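Side-chain contacts in major pepsin inhibitor 3 (Ascaris suum, PDB 1F32), which inhibits the aspartic protease pepsin and is a secreted protein of the I33 inhibitor family: residues C66-Q69 against D70-M73; A102-Q105 against T106-K110. All coordinates share one frame; numbering follows the deposited sequence.

Both contacts are local and follow one another in series along the chain, with no crossing of their segments. From the N-terminal strands and helix 35-52, the chain passes helix 57-60 and reaches contact 1, where a beta turn at residues 68-71 reverses it and delivers it into strand 72-76. Three further strands, 79-82, 85-88 and 91-95, extend the antiparallel sheet before helix 98-116 begins; residues 102-110, contact 2, form two and a half turns of that helix. The centres lie about 20 Å apart and the nearest atoms about 6 Å, without touching. Strand 72-76 connects them: contact 1 leads into it, and Val104 and Arg108 of contact 2 touch its Phe74.

Contact 1 (C66-Q69 against D70-M73); sequences CGPQ and DMKM
A type I beta turn runs from Pro68 to Met71, closed by the bond from Met71 N to Pro68 O. At 3.3 Å between Met71 N and Pro68 O the bond is long but nearly straight (165° at the hydrogen), and the donor stands well above the carbonyl plane. The Met71 side chain folds back along Pro68: its CG is flanked by the backbone N and C (chi1 67°), which puts Met71 CG 3.4 Å from Pro68 O. From there the thioether runs on extended, with Met71 SD 4.2 Å from Pro68 CD and the Met71 CE methyl 3.9 Å from Cys66 O. The Pro68 ring and the methionine chain cross obliquely, Pro68 CB to Met71 CB at 4.1 Å, while Asp70 OD1 comes within 3.8 Å of Pro68 CB.

A second bond braces the approach to the turn. The Gln69 chain bends at chi2 (-60°) and doubles back, and Gln69 NE2 donates to Gly67 O at 2.9 Å, the acceptor lying close to the amide plane. Gln69 also leans on Pro10 and Pro62. Cys66 is tied by a disulfide to Cys13, whereas Met71 shares a backbone hydrogen bond with Gly9 and packs its side chain on Trp27 of strand 25-29 and Leu82 of strand 79-82, just before the chain enters strand 72-76.

Contact 2 (A102-Q105 against T106-K110); sequences AEVQ and TFREK
Helix 98-116 carries these i to i+3 and i to i+4 contacts, with Val104 and Phe107 on its buried side and Gln105, Thr106 and Glu109 on its exposed side. Four consecutive backbone bonds, from Thr106 N to Ala102 O through Glu109 N to Gln105 O, are regular at 2.9 to 3.0 Å.

The tight part faces the protein. Val104 and Arg108 lie side by side and point the same way, the CG1 methyl of Val104 meeting Arg108 CD at 3.9 Å, and both side chains touch Phe74 of strand 72-76. The Phe107 ring leads off from residues 102-105; it stacks edge-to-face on Phe76, also meets Phe4, and rests on Pro143. The Glu103 carboxylate reaches the loop with Ser144, its OE2 hydrogen-bonded to Ser144 OG, and the side chain touches Phe145.

The exposed side is looser and polar. Glu109 OE2 lies 4.0 Å from Gln105 CG, but the carboxylate and the Gln105 amide do not meet, and no side-chain hydrogen bond joins the two residues. In Gln105 both chi1 (-125°) and chi2 lie away from staggered values, and together they lay the amide over Arg108, with Gln105 OE1 3.4 Å from Arg108 CD. The aliphatic part of the arginine thus bridges the two sides, packed against valine on one flank and amide on another. The planes of the Gln105 amide and the Arg108 guanidinium stand 78° apart, yet Arg108 NH1 still reaches Gln105 OE1 at 3.0 Å, arriving in the carbonyl plane on a lone pair, with a bent N-H angle of 143°.

Contact 1 (C66-Q69 against D70-M73)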
ATOM      1  N   CYS A  66      -7.374   8.135  -0.276  1.00 15.22           N
ATOM      2  CA  CYS A  66      -6.720   6.990  -0.893  1.00 15.70           C
ATOM      3  C   CYS A  66      -5.216   7.185  -0.745  1.00 17.95           C
ATOM      4  O   CYS A  66      -4.420   6.331  -1.152  1.00 16.95           O
ATOM      5  CB  CYS A  66      -7.073   6.898  -2.369  1.00 16.63           C
ATOM      6  SG  CYS A  66      -8.752   6.281  -2.604  1.00 14.93           S
ATOM      7  N   GLY A  67      -4.831   8.330  -0.178  1.00 18.39           N
ATOM      8  CA  GLY A  67      -3.419   8.610   0.030  1.00 20.66           C
ATOM      9  C   GLY A  67      -2.692   9.184  -1.174  1.00 19.69           C
ATOM     10  O   GLY A  67      -3.256   9.288  -2.260  1.00 19.12           O
ATOM     11  N   PRO A  68      -1.422   9.573  -1.006  1.00 22.11           N
ATOM     12  CA  PRO A  68      -0.638  10.139  -2.110  1.00 23.19           C
ATOM     13  C   PRO A  68      -0.668   9.198  -3.315  1.00 25.33           C
ATOM     14  O   PRO A  68      -0.343   8.018  -3.197  1.00 25.61           O
ATOM     15  CB  PRO A  68       0.757  10.271  -1.497  1.00 24.22           C
ATOM     16  CG  PRO A  68       0.459  10.549  -0.049  1.00 25.69           C
ATOM     17  CD  PRO A  68      -0.631   9.530   0.240  1.00 22.87           C
ATOM     18  N   GLN A  69      -1.063   9.709  -4.476  1.00 26.61           N
ATOM     19  CA  GLN A  69      -1.150   8.855  -5.655  1.00 27.89           C
ATOM     20  C   GLN A  69       0.189   8.388  -6.219  1.00 28.28           C
ATOM     21  O   GLN A  69       0.232   7.546  -7.112  1.00 28.91           O
ATOM     22  CB  GLN A  69      -1.984   9.545  -6.737  1.00 30.77           C
ATOM     23  CG  GLN A  69      -3.439   9.774  -6.313  1.00 32.52           C
ATOM     24  CD  GLN A  69      -4.178   8.471  -5.990  1.00 35.21           C
ATOM     25  OE1 GLN A  69      -4.515   7.695  -6.881  1.00 35.53           O
ATOM     26  NE2 GLN A  69      -4.424   8.233  -4.706  1.00 35.29           N
ATOM     27  N   ASP A  70       1.285   8.909  -5.686  1.00 26.99           N
ATOM     28  CA  ASP A  70       2.598   8.499  -6.159  1.00 28.22           C
ATOM     29  C   ASP A  70       3.436   7.855  -5.056  1.00 26.55           C
ATOM     30  O   ASP A  70       4.652   7.743  -5.184  1.00 25.34           O
ATOM     31  CB  ASP A  70       3.346   9.706  -6.723  1.00 29.57           C
ATOM     32  CG  ASP A  70       3.564  10.789  -5.689  1.00 30.27           C
ATOM     33  OD1 ASP A  70       2.948  10.725  -4.601  1.00 31.19           O
ATOM     34  OD2 ASP A  70       4.347  11.719  -5.975  1.00 34.77           O
ATOM     35  N   MET A  71       2.804   7.424  -3.973  1.00 25.72           N
ATOM     36  CA  MET A  71       3.595   6.824  -2.911  1.00 25.96           C
ATOM     37  C   MET A  71       4.200   5.504  -3.375  1.00 25.91           C
ATOM     38  O   MET A  71       3.746   4.920  -4.359  1.00 24.02           O
ATOM     39  CB  MET A  71       2.771   6.647  -1.634  1.00 28.27           C
ATOM     40  CG  MET A  71       1.645   5.658  -1.701  1.00 32.01           C
ATOM     41  SD  MET A  71       0.852   5.628  -0.076  1.00 34.41           S
ATOM     42  CE  MET A  71      -0.750   5.075  -0.537  1.00 32.25           C
ATOM     43  N   LYS A  72       5.246   5.068  -2.679  1.00 25.38           N
ATOM     44  CA  LYS A  72       5.946   3.842  -3.019  1.00 24.69           C
ATOM     45  C   LYS A  72       5.557   2.671  -2.123  1.00 21.85           C
ATOM     46  O   LYS A  72       5.158   2.844  -0.975  1.00 20.51           O
ATOM     47  CB  LYS A  72       7.457   4.059  -2.926  1.00 28.26           C
ATOM     48  CG  LYS A  72       8.002   5.148  -3.841  1.00 32.71           C
ATOM     49  CD  LYS A  72       9.531   5.112  -3.856  1.00 37.01           C
ATOM     50  CE  LYS A  72      10.126   6.284  -4.639  1.00 37.79           C
ATOM     51  NZ  LYS A  72       9.883   7.586  -3.952  1.00 40.33           N
ATOM     52  N   MET A  73       5.670   1.472  -2.672  1.00 20.37           N
ATOM     53  CA  MET A  73       5.358   0.277  -1.913  1.00 17.58           C
ATOM     54  C   MET A  73       6.555  -0.646  -2.046  1.00 18.52           C
ATOM     55  O   MET A  73       7.179  -0.721  -3.112  1.00 20.43           O
ATOM     56  CB  MET A  73       4.101  -0.389  -2.486  1.00 18.80           C
ATOM     57  CG  MET A  73       3.704  -1.691  -1.808  1.00 19.25           C
ATOM     58  SD  MET A  73       2.081  -2.161  -2.414  1.00 24.75           S
ATOM     59  CE  MET A  73       1.681  -3.476  -1.321  1.00 16.10           C
TER

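Contact 2 (A102-Q105 against T106-K110)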
ATOM      1  N   ALA A 102      16.058   3.147   7.178  1.00 24.73           N
ATOM      2  CA  ALA A 102      17.443   2.725   7.040  1.00 25.06           C
ATOM      3  C   ALA A 102      17.485   1.240   6.706  1.00 22.65           C
ATOM      4  O   ALA A 102      18.290   0.807   5.888  1.00 20.78           O
ATOM      5  CB  ALA A 102      18.206   3.003   8.326  1.00 25.66           C
ATOM      6  N   GLU A 103      16.601   0.458   7.318  1.00 21.32           N
ATOM      7  CA  GLU A 103      16.591  -0.966   7.036  1.00 21.14           C
ATOM      8  C   GLU A 103      16.130  -1.243   5.616  1.00 19.23           C
ATOM      9  O   GLU A 103      16.605  -2.195   4.993  1.00 17.80           O
ATOM     10  CB  GLU A 103      15.688  -1.718   8.005  1.00 21.24           C
ATOM     11  CG  GLU A 103      16.256  -1.866   9.391  1.00 27.09           C
ATOM     12  CD  GLU A 103      15.682  -3.073  10.082  1.00 28.96           C
ATOM     13  OE1 GLU A 103      16.174  -4.197   9.826  1.00 33.93           O
ATOM     14  OE2 GLU A 103      14.730  -2.895  10.860  1.00 30.47           O
ATOM     15  N   VAL A 104      15.207  -0.418   5.119  1.00 18.16           N
ATOM     16  CA  VAL A 104      14.703  -0.580   3.761  1.00 19.53           C
ATOM     17  C   VAL A 104      15.843  -0.364   2.773  1.00 19.96           C
ATOM     18  O   VAL A 104      16.025  -1.149   1.855  1.00 19.13           O
ATOM     19  CB  VAL A 104      13.571   0.428   3.442  1.00 17.90           C
ATOM     20  CG1 VAL A 104      13.228   0.371   1.959  1.00 19.03           C
ATOM     21  CG2 VAL A 104      12.337   0.101   4.278  1.00 18.16           C
ATOM     22  N   GLN A 105      16.618   0.701   2.959  1.00 19.05           N
ATOM     23  CA  GLN A 105      17.720   0.956   2.039  1.00 21.10           C
ATOM     24  C   GLN A 105      18.817  -0.110   2.152  1.00 20.00           C
ATOM     25  O   GLN A 105      19.421  -0.488   1.147  1.00 21.70           O
ATOM     26  CB  GLN A 105      18.277   2.365   2.280  1.00 21.37           C
ATOM     27  CG  GLN A 105      18.317   3.259   1.027  1.00 24.24           C
ATOM     28  CD  GLN A 105      17.274   2.910  -0.036  1.00 20.13           C
ATOM     29  OE1 GLN A 105      16.068   3.007   0.185  1.00 21.08           O
ATOM     30  NE2 GLN A 105      17.751   2.509  -1.202  1.00 21.81           N
ATOM     31  N   THR A 106      19.069  -0.607   3.360  1.00 20.70           N
ATOM     32  CA  THR A 106      20.078  -1.649   3.536  1.00 19.91           C
ATOM     33  C   THR A 106      19.605  -2.880   2.784  1.00 19.59           C
ATOM     34  O   THR A 106      20.381  -3.546   2.121  1.00 18.13           O
ATOM     35  CB  THR A 106      20.281  -2.030   5.018  1.00 19.81           C
ATOM     36  OG1 THR A 106      20.900  -0.946   5.709  1.00 18.78           O
ATOM     37  CG2 THR A 106      21.181  -3.284   5.143  1.00 19.04           C
ATOM     38  N   PHE A 107      18.313  -3.182   2.879  1.00 20.03           N
ATOM     39  CA  PHE A 107      17.797  -4.351   2.183  1.00 18.51           C
ATOM     40  C   PHE A 107      17.889  -4.174   0.675  1.00 17.24           C
ATOM     41  O   PHE A 107      18.311  -5.080  -0.028  1.00 18.06           O
ATOM     42  CB  PHE A 107      16.344  -4.641   2.585  1.00 17.35           C
ATOM     43  CG  PHE A 107      15.778  -5.877   1.936  1.00 19.01           C
ATOM     44  CD1 PHE A 107      15.238  -5.828   0.649  1.00 18.43           C
ATOM     45  CD2 PHE A 107      15.818  -7.102   2.601  1.00 19.98           C
ATOM     46  CE1 PHE A 107      14.747  -6.975   0.028  1.00 18.57           C
ATOM     47  CE2 PHE A 107      15.329  -8.268   1.987  1.00 19.79           C
ATOM     48  CZ  PHE A 107      14.795  -8.205   0.707  1.00 18.32           C
ATOM     49  N   ARG A 108      17.506  -3.007   0.167  1.00 17.46           N
ATOM     50  CA  ARG A 108      17.568  -2.781  -1.274  1.00 17.49           C
ATOM     51  C   ARG A 108      19.012  -2.905  -1.759  1.00 17.21           C
ATOM     52  O   ARG A 108      19.284  -3.461  -2.828  1.00 18.61           O
ATOM     53  CB  ARG A 108      17.024  -1.391  -1.615  1.00 18.50           C
ATOM     54  CG  ARG A 108      15.546  -1.227  -1.255  1.00 21.31           C
ATOM     55  CD  ARG A 108      15.069   0.201  -1.445  1.00 21.52           C
ATOM     56  NE  ARG A 108      14.825   0.541  -2.844  1.00 26.02           N
ATOM     57  CZ  ARG A 108      14.565   1.775  -3.268  1.00 24.08           C
ATOM     58  NH1 ARG A 108      14.525   2.778  -2.402  1.00 26.23           N
ATOM     59  NH2 ARG A 108      14.333   2.003  -4.550  1.00 27.30           N
ATOM     60  N   GLU A 109      19.934  -2.373  -0.968  1.00 18.51           N
ATOM     61  CA  GLU A 109      21.343  -2.434  -1.312  1.00 18.23           C
ATOM     62  C   GLU A 109      21.832  -3.882  -1.270  1.00 20.91           C
ATOM     63  O   GLU A 109      22.675  -4.269  -2.077  1.00 22.67           O
ATOM     64  CB  GLU A 109      22.138  -1.546  -0.361  1.00 17.34           C
ATOM     65  CG  GLU A 109      21.777  -0.064  -0.516  1.00 17.70           C
ATOM     66  CD  GLU A 109      22.280   0.794   0.630  1.00 16.64           C
ATOM     67  OE1 GLU A 109      22.818   0.227   1.597  1.00 16.70           O
ATOM     68  OE2 GLU A 109      22.123   2.039   0.567  1.00 18.40           O
ATOM     69  N   LYS A 110      21.306  -4.684  -0.340  1.00 19.77           N
ATOM     70  CA  LYS A 110      21.722  -6.091  -0.252  1.00 21.75           C
ATOM     71  C   LYS A 110      21.109  -6.907  -1.381  1.00 22.38           C
ATOM     72  O   LYS A 110      21.735  -7.829  -1.910  1.00 22.01           O
ATOM     73  CB  LYS A 110      21.347  -6.702   1.098  1.00 21.06           C
ATOM     74  CG  LYS A 110      22.300  -6.304   2.205  1.00 21.94           C
ATOM     75  CD  LYS A 110      22.099  -7.113   3.451  1.00 25.80           C
ATOM     76  CE  LYS A 110      23.179  -6.786   4.468  1.00 26.49           C
ATOM     77  NZ  LYS A 110      23.013  -7.567   5.717  1.00 30.07           N
TER